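5-formaminoimidazole-4-carboxamide-1-(beta)-D-ribofuranosyl 5'-monophosphate synthetase (Methanocaldococcus jannaschii, PDB 2R7L) catalyses the ATP- and formate-dependent formylation of the purine intermediate AICAR to FAICAR without folates, as a homohexameric ligase of the ATP-grasp superfamily. Local coordinates at residues S29-K34 with G317-F322; G35-G40 with V60-I65; E219-G224 with G340-R345. All coordinates share one frame; numbering follows the deposited sequence.

Interaction 1: residues S29-K34 with G317-F322; sequences SLHILK and GGTNSF. With AMZ (aminoimidazole 4-carboxamide ribonucleotide), chain F.
His-31 reaches from the helix 29-34 to the loop 317-322 and ends between Thr-319 and Asn-320, the three residues that account for nearly all of the 139 Å² buried here. A chi1 of 62° tucks CG between the two backbone branches and swings the imidazole out from the helix toward the loop. NE2 comes 3.0 Å from Thr-319 OG1 and equally close to Asn-320 OD1. The amide oxygen lies in the ring plane at the imidazole edge, 2.9 Å from His-31 CD2, while the amide itself is turned 71° from the ring. At the other ring nitrogen, ND1 makes a weak hydrogen bond with Gly-340 N.

The helix belongs to the N-terminal domain with a parallel four-stranded sheet, whereas the loop follows strand 306-312 of the ATP-grasp portion, so the imidazole bridges two parts of the fold. On the loop side, Thr-319 OG1 has a clear hydrogen bond to Asp-316 O, and the other end of the amide, Asn-320 ND2, bonds His-27 O, His-27 being an AICAR-binding residue. The 3-10 turn itself borders the nucleotide, Gly-318 N lying 3.6 Å from N2 of the bound AMZ. At Gly-317 a side chain would run into the base, since a beta carbon there would sit about 2.3 Å from AMZ C3A.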
loop_
_atom_site.group_PDB
_atom_site.type_symbol
_atom_site.label_atom_id
_atom_site.label_comp_id
_atom_site.label_asym_id
_atom_site.label_seq_id
_atom_site.Cartn_x
_atom_site.Cartn_y
_atom_site.Cartn_z
ATOM N N SER A 29 12.685 -21.039 -5.674
ATOM C CA SER A 29 11.247 -21.280 -5.727
ATOM C C SER A 29 10.439 -20.350 -4.813
ATOM O O SER A 29 9.314 -19.979 -5.141
ATOM C CB SER A 29 10.931 -22.738 -5.408
ATOM O OG SER A 29 11.183 -23.006 -4.042
ATOM N N LEU A 30 11.011 -19.965 -3.679
ATOM C CA LEU A 30 10.279 -19.133 -2.715
ATOM C C LEU A 30 9.671 -17.878 -3.333
ATOM O O LEU A 30 8.515 -17.569 -3.063
ATOM C CB LEU A 30 11.139 -18.771 -1.509
ATOM C CG LEU A 30 11.298 -19.899 -0.486
ATOM C CD1 LEU A 30 12.232 -19.483 0.637
ATOM C CD2 LEU A 30 9.956 -20.314 0.056
ATOM N N HIS A 31 10.427 -17.164 -4.159
ATOM C CA HIS A 31 9.885 -15.970 -4.796
ATOM C C HIS A 31 9.243 -16.267 -6.142
ATOM O O HIS A 31 8.428 -15.489 -6.631
ATOM C CB HIS A 31 10.911 -14.831 -4.886
ATOM C CG HIS A 31 12.122 -15.150 -5.707
ATOM N ND1 HIS A 31 12.156 -14.996 -7.075
ATOM C CD2 HIS A 31 13.353 -15.584 -5.347
ATOM C CE1 HIS A 31 13.348 -15.339 -7.526
ATOM N NE2 HIS A 31 14.097 -15.689 -6.495
ATOM N N ILE A 32 9.598 -17.401 -6.738
ATOM C CA ILE A 32 8.882 -17.873 -7.909
ATOM C C ILE A 32 7.431 -18.165 -7.532
ATOM O O ILE A 32 6.505 -17.811 -8.267
ATOM C CB ILE A 32 9.511 -19.155 -8.501
ATOM C CG1 ILE A 32 10.786 -18.821 -9.275
ATOM C CG2 ILE A 32 8.516 -19.866 -9.420
ATOM C CD1 ILE A 32 11.621 -20.056 -9.660
ATOM N N LEU A 33 7.241 -18.819 -6.390
ATOM C CA LEU A 33 5.908 -19.174 -5.934
ATOM C C LEU A 33 5.200 -17.950 -5.331
ATOM O O LEU A 33 4.046 -17.667 -5.668
ATOM C CB LEU A 33 5.966 -20.347 -4.945
ATOM C CG LEU A 33 6.521 -21.676 -5.477
ATOM C CD1 LEU A 33 6.580 -22.736 -4.381
ATOM C CD2 LEU A 33 5.722 -22.187 -6.676
ATOM N N LYS A 34 5.894 -17.219 -4.461
ATOM C CA LYS A 34 5.347 -15.972 -3.913
ATOM C C LYS A 34 4.922 -15.014 -5.017
ATOM O O LYS A 34 3.813 -14.486 -4.998
ATOM C CB LYS A 34 6.341 -15.274 -2.984
ATOM C CG LYS A 34 5.763 -14.053 -2.250
ATOM C CD LYS A 34 4.584 -14.443 -1.380
ATOM C CE LYS A 34 3.916 -13.222 -0.747
ATOM N NZ LYS A 34 2.906 -13.627 0.259
ATOM N N GLY A 317 20.306 -17.970 -8.856
ATOM C CA GLY A 317 20.032 -18.046 -7.420
ATOM C C GLY A 317 20.124 -16.727 -6.671
ATOM O O GLY A 317 19.517 -16.567 -5.616
ATOM N N GLY A 318 20.891 -15.786 -7.209
ATOM C CA GLY A 318 21.103 -14.509 -6.544
ATOM C C GLY A 318 19.893 -13.588 -6.491
ATOM O O GLY A 318 19.913 -12.575 -5.776
ATOM N N THR A 319 18.849 -13.921 -7.255
ATOM C CA THR A 319 17.595 -13.169 -7.226
ATOM C C THR A 319 16.943 -13.277 -5.854
ATOM O O THR A 319 16.065 -12.490 -5.512
ATOM C CB THR A 319 16.588 -13.643 -8.298
ATOM O OG1 THR A 319 16.466 -15.066 -8.241
ATOM C CG2 THR A 319 17.039 -13.237 -9.698
ATOM N N ASN A 320 17.388 -14.248 -5.063
ATOM C CA ASN A 320 16.895 -14.391 -3.705
ATOM C C ASN A 320 17.227 -13.180 -2.829
ATOM O O ASN A 320 16.540 -12.919 -1.847
ATOM C CB ASN A 320 17.401 -15.692 -3.072
ATOM C CG ASN A 320 16.873 -16.929 -3.781
ATOM O OD1 ASN A 320 15.791 -16.903 -4.374
ATOM N ND2 ASN A 320 17.636 -18.018 -3.730
ATOM N N SER A 321 18.260 -12.423 -3.193
ATOM C CA SER A 321 18.637 -11.252 -2.410
ATOM C C SER A 321 17.573 -10.142 -2.447
ATOM O O SER A 321 17.519 -9.314 -1.536
ATOM C CB SER A 321 20.006 -10.698 -2.849
ATOM O OG SER A 321 19.972 -10.303 -4.208
ATOM N N PHE A 322 16.747 -10.113 -3.499
ATOM C CA PHE A 322 15.630 -9.158 -3.573
ATOM C C PHE A 322 14.237 -9.801 -3.678
ATOM O O PHE A 322 13.451 -9.464 -4.567
ATOM C CB PHE A 322 15.852 -8.079 -4.651
ATOM C CG PHE A 322 16.041 -8.614 -6.050
ATOM C CD1 PHE A 322 17.214 -9.258 -6.420
ATOM C CD2 PHE A 322 15.053 -8.442 -7.007
ATOM C CE1 PHE A 322 17.392 -9.738 -7.706
ATOM C CE2 PHE A 322 15.221 -8.926 -8.291
ATOM C CZ PHE A 322 16.397 -9.573 -8.645
HETATM O O5 AMZ F . 22.330 -18.348 -4.077
HETATM C C6 AMZ F . 22.902 -18.584 -5.144
HETATM N N2 AMZ F . 23.622 -17.695 -5.823
HETATM C C3A AMZ F . 22.831 -19.967 -5.771
HETATM C C7A AMZ F . 23.513 -20.410 -6.890
HETATM N N3 AMZ F . 24.362 -19.718 -7.652
HETATM N N1 AMZ F . 22.102 -20.973 -5.306
HETATM C C5 AMZ F . 22.313 -22.018 -6.118
HETATM N N AMZ F . 23.174 -21.672 -7.081
HETATM C C1 AMZ F . 23.653 -22.545 -8.181
HETATM C C2 AMZ F . 24.892 -23.354 -7.800
HETATM C C3 AMZ F . 24.335 -24.729 -7.483
HETATM O O2 AMZ F . 25.265 -25.724 -7.909
HETATM O O1 AMZ F . 25.739 -23.423 -8.953
HETATM O O AMZ F . 22.578 -23.475 -8.393
HETATM C C AMZ F . 23.104 -24.806 -8.382
HETATM C C4 AMZ F . 22.008 -25.709 -7.783
HETATM O O3 AMZ F . 21.652 -25.251 -6.482
HETATM P P AMZ F . 21.440 -26.297 -5.315
HETATM O OP1 AMZ F . 20.283 -27.212 -5.501
HETATM O O4 AMZ F . 22.801 -27.141 -5.177
HETATM O OP2 AMZ F . 21.292 -25.453 -3.939
#

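Interaction 2: residues G35-G40 with V60-I65; sequences GAKLEG and VADKFI
Lys-37 and Asp-62 approach each other from opposite directions and join in a salt bridge at the edge of the N-terminal Rossmann-like domain, where the last turn of helix 29-38 lies beside the turn leading into strand 63-66, an outermost strand of the parallel sheet within this chain. The ammonium NZ stands 2.6 Å from Asp-62 OD1, which accepts through its syn lone pair, on the side of its carboxylate twin.

The lysine does not simply extend. With CG anti to its carbonyl carbon (chi1 -68°), the chain bends at both chi2 and chi3, so that CD passes 3.5 Å from Asp-62 OD2 and the aliphatic part runs alongside the carboxylate before NZ closes on OD1. Nearer the helix, CG lies 3.8 Å from Val-60 O, a packing contact with the backbone of the turn. That carbonyl is itself hydrogen-bonded to Thr-43 OG1.

The pair has further polar partners: Asp-62 OD2 hydrogen-bonds with Ser-42 OG, and Lys-37 NZ with Gly-40 O of the third subunit. Because Gly-40 O of this chain receives Lys-37 NZ of that subunit in return, the bonds are reciprocal across the interface. A methionine in place of Lys-37 would probably leave the Asp-62 carboxylate without its ionic mate and remove this chain's bond to the neighbouring Gly-40 carbonyl.

Gly-40, with a positive phi of 106°, is the residue that leaves helical geometry in a Schellman motif, and its N bonds back to Lys-37 O. A water molecule spans the ion pair: it accepts from Lys-37 NZ at 3.0 Å and lies 2.8 Å from Asp-62 OD2, to which it can donate.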
loop_
_atom_site.group_PDB
_atom_site.type_symbol
_atom_site.label_atom_id
_atom_site.label_comp_id
_atom_site.label_asym_id
_atom_site.label_seq_id
_atom_site.Cartn_x
_atom_site.Cartn_y
_atom_site.Cartn_z
ATOM N N GLY A 35 5.808 -14.783 -5.976
ATOM C CA GLY A 35 5.507 -13.881 -7.084
ATOM C C GLY A 35 4.267 -14.305 -7.847
ATOM O O GLY A 35 3.474 -13.470 -8.274
ATOM N N ALA A 36 4.114 -15.612 -8.029
ATOM C CA ALA A 36 2.948 -16.178 -8.693
ATOM C C ALA A 36 1.658 -15.904 -7.917
ATOM O O ALA A 36 0.674 -15.459 -8.489
ATOM C CB ALA A 36 3.134 -17.669 -8.887
ATOM N N LYS A 37 1.668 -16.191 -6.620
ATOM C CA LYS A 37 0.533 -15.902 -5.772
ATOM C C LYS A 37 0.163 -14.424 -5.861
ATOM O O LYS A 37 -1.008 -14.081 -5.991
ATOM C CB LYS A 37 0.846 -16.269 -4.320
ATOM C CG LYS A 37 0.986 -17.758 -4.063
ATOM C CD LYS A 37 -0.349 -18.416 -3.796
ATOM C CE LYS A 37 -0.860 -18.068 -2.409
ATOM N NZ LYS A 37 -2.100 -18.813 -2.069
ATOM N N LEU A 38 1.169 -13.554 -5.792
ATOM C CA LEU A 38 0.948 -12.105 -5.816
ATOM C C LEU A 38 0.326 -11.654 -7.130
ATOM O O LEU A 38 -0.321 -10.606 -7.180
ATOM C CB LEU A 38 2.260 -11.331 -5.567
ATOM C CG LEU A 38 2.791 -11.255 -4.129
ATOM C CD1 LEU A 38 4.191 -10.646 -4.096
ATOM C CD2 LEU A 38 1.854 -10.470 -3.223
ATOM N N GLU A 39 0.528 -12.431 -8.194
ATOM C CA GLU A 39 -0.072 -12.104 -9.497
ATOM C C GLU A 39 -1.423 -12.803 -9.718
ATOM O O GLU A 39 -2.064 -12.618 -10.748
ATOM C CB GLU A 39 0.893 -12.430 -10.640
ATOM C CG GLU A 39 2.108 -11.497 -10.695
ATOM C CD GLU A 39 1.734 -10.073 -11.057
ATOM O OE1 GLU A 39 1.100 -9.877 -12.119
ATOM O OE2 GLU A 39 2.073 -9.147 -10.287
ATOM N N GLY A 40 -1.846 -13.611 -8.753
ATOM C CA GLY A 40 -3.181 -14.198 -8.789
ATOM C C GLY A 40 -3.227 -15.665 -9.146
ATOM O O GLY A 40 -4.301 -16.255 -9.214
ATOM N N VAL A 60 3.507 -20.535 0.720
ATOM C CA VAL A 60 3.776 -19.997 -0.594
ATOM C C VAL A 60 3.269 -20.939 -1.681
ATOM O O VAL A 60 3.179 -20.573 -2.855
ATOM C CB VAL A 60 5.306 -19.689 -0.702
ATOM C CG1 VAL A 60 6.052 -20.727 -1.540
ATOM C CG2 VAL A 60 5.529 -18.285 -1.194
ATOM N N ALA A 61 2.900 -22.151 -1.283
ATOM C CA ALA A 61 2.433 -23.135 -2.251
ATOM C C ALA A 61 1.028 -23.609 -1.916
ATOM O O ALA A 61 0.728 -23.944 -0.767
ATOM C CB ALA A 61 3.393 -24.313 -2.326
ATOM N N ASP A 62 0.171 -23.630 -2.929
ATOM C CA ASP A 62 -1.210 -24.047 -2.739
ATOM C C ASP A 62 -1.343 -25.560 -2.803
ATOM O O ASP A 62 -2.071 -26.152 -2.014
ATOM C CB ASP A 62 -2.115 -23.395 -3.784
ATOM C CG ASP A 62 -2.245 -21.895 -3.591
ATOM O OD1 ASP A 62 -2.212 -21.426 -2.430
ATOM O OD2 ASP A 62 -2.390 -21.187 -4.608
ATOM N N LYS A 63 -0.641 -26.177 -3.752
ATOM C CA LYS A 63 -0.657 -27.627 -3.906
ATOM C C LYS A 63 0.766 -28.180 -3.816
ATOM O O LYS A 63 1.685 -27.645 -4.434
ATOM C CB LYS A 63 -1.266 -28.003 -5.260
ATOM C CG LYS A 63 -2.174 -29.239 -5.250
ATOM C CD LYS A 63 -1.673 -30.331 -4.310
ATOM C CE LYS A 63 -2.431 -31.640 -4.492
ATOM N NZ LYS A 63 -1.950 -32.393 -5.686
ATOM N N PHE A 64 0.949 -29.246 -3.041
ATOM C CA PHE A 64 2.227 -29.958 -3.003
ATOM C C PHE A 64 2.153 -31.267 -3.779
ATOM O O PHE A 64 1.212 -32.043 -3.609
ATOM C CB PHE A 64 2.638 -30.262 -1.565
ATOM C CG PHE A 64 2.928 -29.042 -0.750
ATOM C CD1 PHE A 64 4.138 -28.380 -0.879
ATOM C CD2 PHE A 64 1.988 -28.547 0.141
ATOM C CE1 PHE A 64 4.410 -27.254 -0.131
ATOM C CE2 PHE A 64 2.252 -27.417 0.892
ATOM C CZ PHE A 64 3.467 -26.770 0.755
ATOM N N ILE A 65 3.142 -31.502 -4.636
ATOM C CA ILE A 65 3.354 -32.817 -5.242
ATOM C C ILE A 65 4.598 -33.438 -4.623
ATOM O O ILE A 65 5.715 -33.081 -4.996
ATOM C CB ILE A 65 3.573 -32.719 -6.761
ATOM C CG1 ILE A 65 2.386 -32.036 -7.432
ATOM C CG2 ILE A 65 3.804 -34.102 -7.357
ATOM C CD1 ILE A 65 2.515 -31.913 -8.942
HETATM O O HOH W 1 -4.228 -19.063 -4.219
#

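Interaction 3: residues E219-G224 with G340-R345; sequences EVELLG and GQRIAR
Glu-221 sets CG anti to its carbonyl carbon (chi1 -52°) and then runs extended, while Arg-342 places CG anti to the backbone N (chi1 -178°) and bends at chi2; these torsions bring carboxylate and guanidinium together between strand 219-224 and helix 340-345. The two side chains cross at about a right angle, yet their flat ends are only 29° apart.

Arginine grips the carboxylate side-on, using one nitrogen for each oxygen. NE donates to Glu-221 OE1 at 2.8 Å, meeting its syn lone pair, and NH2 donates to Glu-221 OE2 at 3.0 Å. Both bonds are nearly straight, and both oxygens lie close to the guanidinium plane. The NH2 bond is less well aligned with the carboxylate, whose OE2 is met from the syn side but out of its plane. Two bonds of this kind limit rotation of either group about its last torsion.

The paired charges are buried, and further ions take part: Lys-217 NZ forms a salt bridge with Glu-221 OE2, and Glu-346 OE1 forms one with Arg-342 NH1. The surrounding alternation of acid and base probably stabilises the charged forms of both groups. Beside the polar link, Leu-223 CD1 packs against the aliphatic base of the arginine, 4.4 Å from Arg-342 CB. Phe-212 of the adjoining strand 205-214 touches both of these side chains.

Leu-223 and Gly-224 both face His-210 in a classic beta bulge. The contact thus lays helix 339-353 against the antiparallel five-stranded sheet of the ATP-grasp portion, with a bidentate salt bridge joining the two.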
loop_
_atom_site.group_PDB
_atom_site.type_symbol
_atom_site.label_atom_id
_atom_site.label_comp_id
_atom_site.label_asym_id
_atom_site.label_seq_id
_atom_site.Cartn_x
_atom_site.Cartn_y
_atom_site.Cartn_z
ATOM N N GLU A 219 12.042 -6.157 -24.885
ATOM C CA GLU A 219 12.822 -5.251 -24.058
ATOM C C GLU A 219 13.624 -6.026 -23.025
ATOM O O GLU A 219 13.139 -7.008 -22.453
ATOM C CB GLU A 219 11.894 -4.257 -23.356
ATOM C CG GLU A 219 12.593 -3.066 -22.717
ATOM C CD GLU A 219 11.784 -2.469 -21.573
ATOM O OE1 GLU A 219 12.152 -1.385 -21.073
ATOM O OE2 GLU A 219 10.778 -3.089 -21.167
ATOM N N VAL A 220 14.865 -5.588 -22.810
ATOM C CA VAL A 220 15.713 -6.129 -21.749
ATOM C C VAL A 220 15.584 -5.220 -20.534
ATOM O O VAL A 220 15.835 -4.021 -20.620
ATOM C CB VAL A 220 17.197 -6.205 -22.182
ATOM C CG1 VAL A 220 18.093 -6.505 -20.984
ATOM C CG2 VAL A 220 17.388 -7.251 -23.275
ATOM N N GLU A 221 15.178 -5.786 -19.406
ATOM C CA GLU A 221 14.996 -4.985 -18.193
ATOM C C GLU A 221 16.038 -5.367 -17.161
ATOM O O GLU A 221 16.426 -6.528 -17.080
ATOM C CB GLU A 221 13.598 -5.217 -17.600
ATOM C CG GLU A 221 12.467 -5.039 -18.601
ATOM C CD GLU A 221 11.153 -5.625 -18.126
ATOM O OE1 GLU A 221 11.062 -6.093 -16.964
ATOM O OE2 GLU A 221 10.202 -5.622 -18.926
ATOM N N LEU A 222 16.468 -4.395 -16.363
ATOM C CA LEU A 222 17.320 -4.669 -15.214
ATOM C C LEU A 222 16.505 -4.800 -13.930
ATOM O O LEU A 222 15.813 -3.853 -13.505
ATOM C CB LEU A 222 18.389 -3.585 -15.060
ATOM C CG LEU A 222 19.208 -3.618 -13.768
ATOM C CD1 LEU A 222 20.114 -4.837 -13.717
ATOM C CD2 LEU A 222 20.014 -2.332 -13.649
ATOM N N LEU A 223 16.604 -5.971 -13.304
ATOM C CA LEU A 223 15.793 -6.297 -12.133
ATOM C C LEU A 223 16.541 -6.160 -10.811
ATOM O O LEU A 223 15.950 -5.801 -9.796
ATOM C CB LEU A 223 15.197 -7.711 -12.261
ATOM C CG LEU A 223 13.777 -7.818 -12.843
ATOM C CD1 LEU A 223 12.786 -7.170 -11.907
ATOM C CD2 LEU A 223 13.664 -7.195 -14.233
ATOM N N GLY A 224 17.837 -6.444 -10.822
ATOM C CA GLY A 224 18.631 -6.347 -9.604
ATOM C C GLY A 224 20.021 -6.944 -9.704
ATOM O O GLY A 224 20.441 -7.401 -10.776
ATOM N N GLY A 340 10.782 -13.513 -9.375
ATOM C CA GLY A 340 9.661 -14.458 -9.405
ATOM C C GLY A 340 8.322 -13.834 -9.807
ATOM O O GLY A 340 7.544 -14.441 -10.558
ATOM N N GLN A 341 8.043 -12.628 -9.307
ATOM C CA GLN A 341 6.801 -11.933 -9.645
ATOM C C GLN A 341 6.815 -11.376 -11.061
ATOM O O GLN A 341 5.772 -11.306 -11.716
ATOM C CB GLN A 341 6.483 -10.796 -8.660
ATOM C CG GLN A 341 5.098 -10.194 -8.927
ATOM C CD GLN A 341 4.682 -9.127 -7.944
ATOM O OE1 GLN A 341 5.446 -8.739 -7.057
ATOM N NE2 GLN A 341 3.451 -8.635 -8.101
ATOM N N ARG A 342 7.995 -10.960 -11.515
ATOM C CA ARG A 342 8.191 -10.496 -12.889
ATOM C C ARG A 342 7.975 -11.617 -13.908
ATOM O O ARG A 342 7.440 -11.388 -14.992
ATOM C CB ARG A 342 9.589 -9.903 -13.066
ATOM C CG ARG A 342 9.847 -9.345 -14.462
ATOM C CD ARG A 342 8.919 -8.195 -14.761
ATOM N NE ARG A 342 8.928 -7.777 -16.164
ATOM C CZ ARG A 342 8.153 -8.308 -17.108
ATOM N NH1 ARG A 342 7.315 -9.302 -16.808
ATOM N NH2 ARG A 342 8.224 -7.854 -18.358
ATOM N N ILE A 343 8.394 -12.825 -13.556
ATOM C CA ILE A 343 8.125 -13.997 -14.391
ATOM C C ILE A 343 6.607 -14.239 -14.467
ATOM O O ILE A 343 6.039 -14.324 -15.556
ATOM C CB ILE A 343 8.854 -15.248 -13.844
ATOM C CG1 ILE A 343 10.367 -15.124 -14.069
ATOM C CG2 ILE A 343 8.307 -16.530 -14.472
ATOM C CD1 ILE A 343 11.194 -16.052 -13.207
ATOM N N ALA A 344 5.964 -14.310 -13.302
ATOM C CA ALA A 344 4.518 -14.551 -13.193
ATOM C C ALA A 344 3.694 -13.543 -13.984
ATOM O O ALA A 344 2.709 -13.895 -14.619
ATOM C CB ALA A 344 4.097 -14.543 -11.753
ATOM N N ARG A 345 4.117 -12.289 -13.947
ATOM C CA ARG A 345 3.434 -11.235 -14.653
ATOM C C ARG A 345 3.491 -11.443 -16.164
ATOM O O ARG A 345 2.493 -11.252 -16.856
ATOM C CB ARG A 345 4.041 -9.885 -14.279
ATOM C CG ARG A 345 3.570 -8.747 -15.148
ATOM C CD ARG A 345 3.868 -7.438 -14.466
ATOM N NE ARG A 345 3.431 -7.490 -13.076
ATOM C CZ ARG A 345 3.840 -6.656 -12.126
ATOM N NH1 ARG A 345 4.712 -5.699 -12.411
ATOM N NH2 ARG A 345 3.383 -6.793 -10.889
#

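How the interactions relate
Helices 29-38 and 339-353 tie the three contacts together. Interactions 1 and 2 share helix 29-38, their centres about 13 Å apart, and Val-60 CG1 packs 3.4 Å from Leu-33 CB. Interaction 3 meets interaction 1, their centres about 12 Å apart, where Phe-322 CE2 comes 3.5 Å from Leu-223 O. Helix 339-353 reaches interaction 2 through a salt bridge of 2.8 Å between Glu-39 OE2 and Arg-345 NH2. Only interaction 1 borders the AICAR pocket, with the side chain of Asn-320 about 11 Å from a bound ATP; interactions 2 and 3, with centres about 17 Å apart, lie away from the known binding sites.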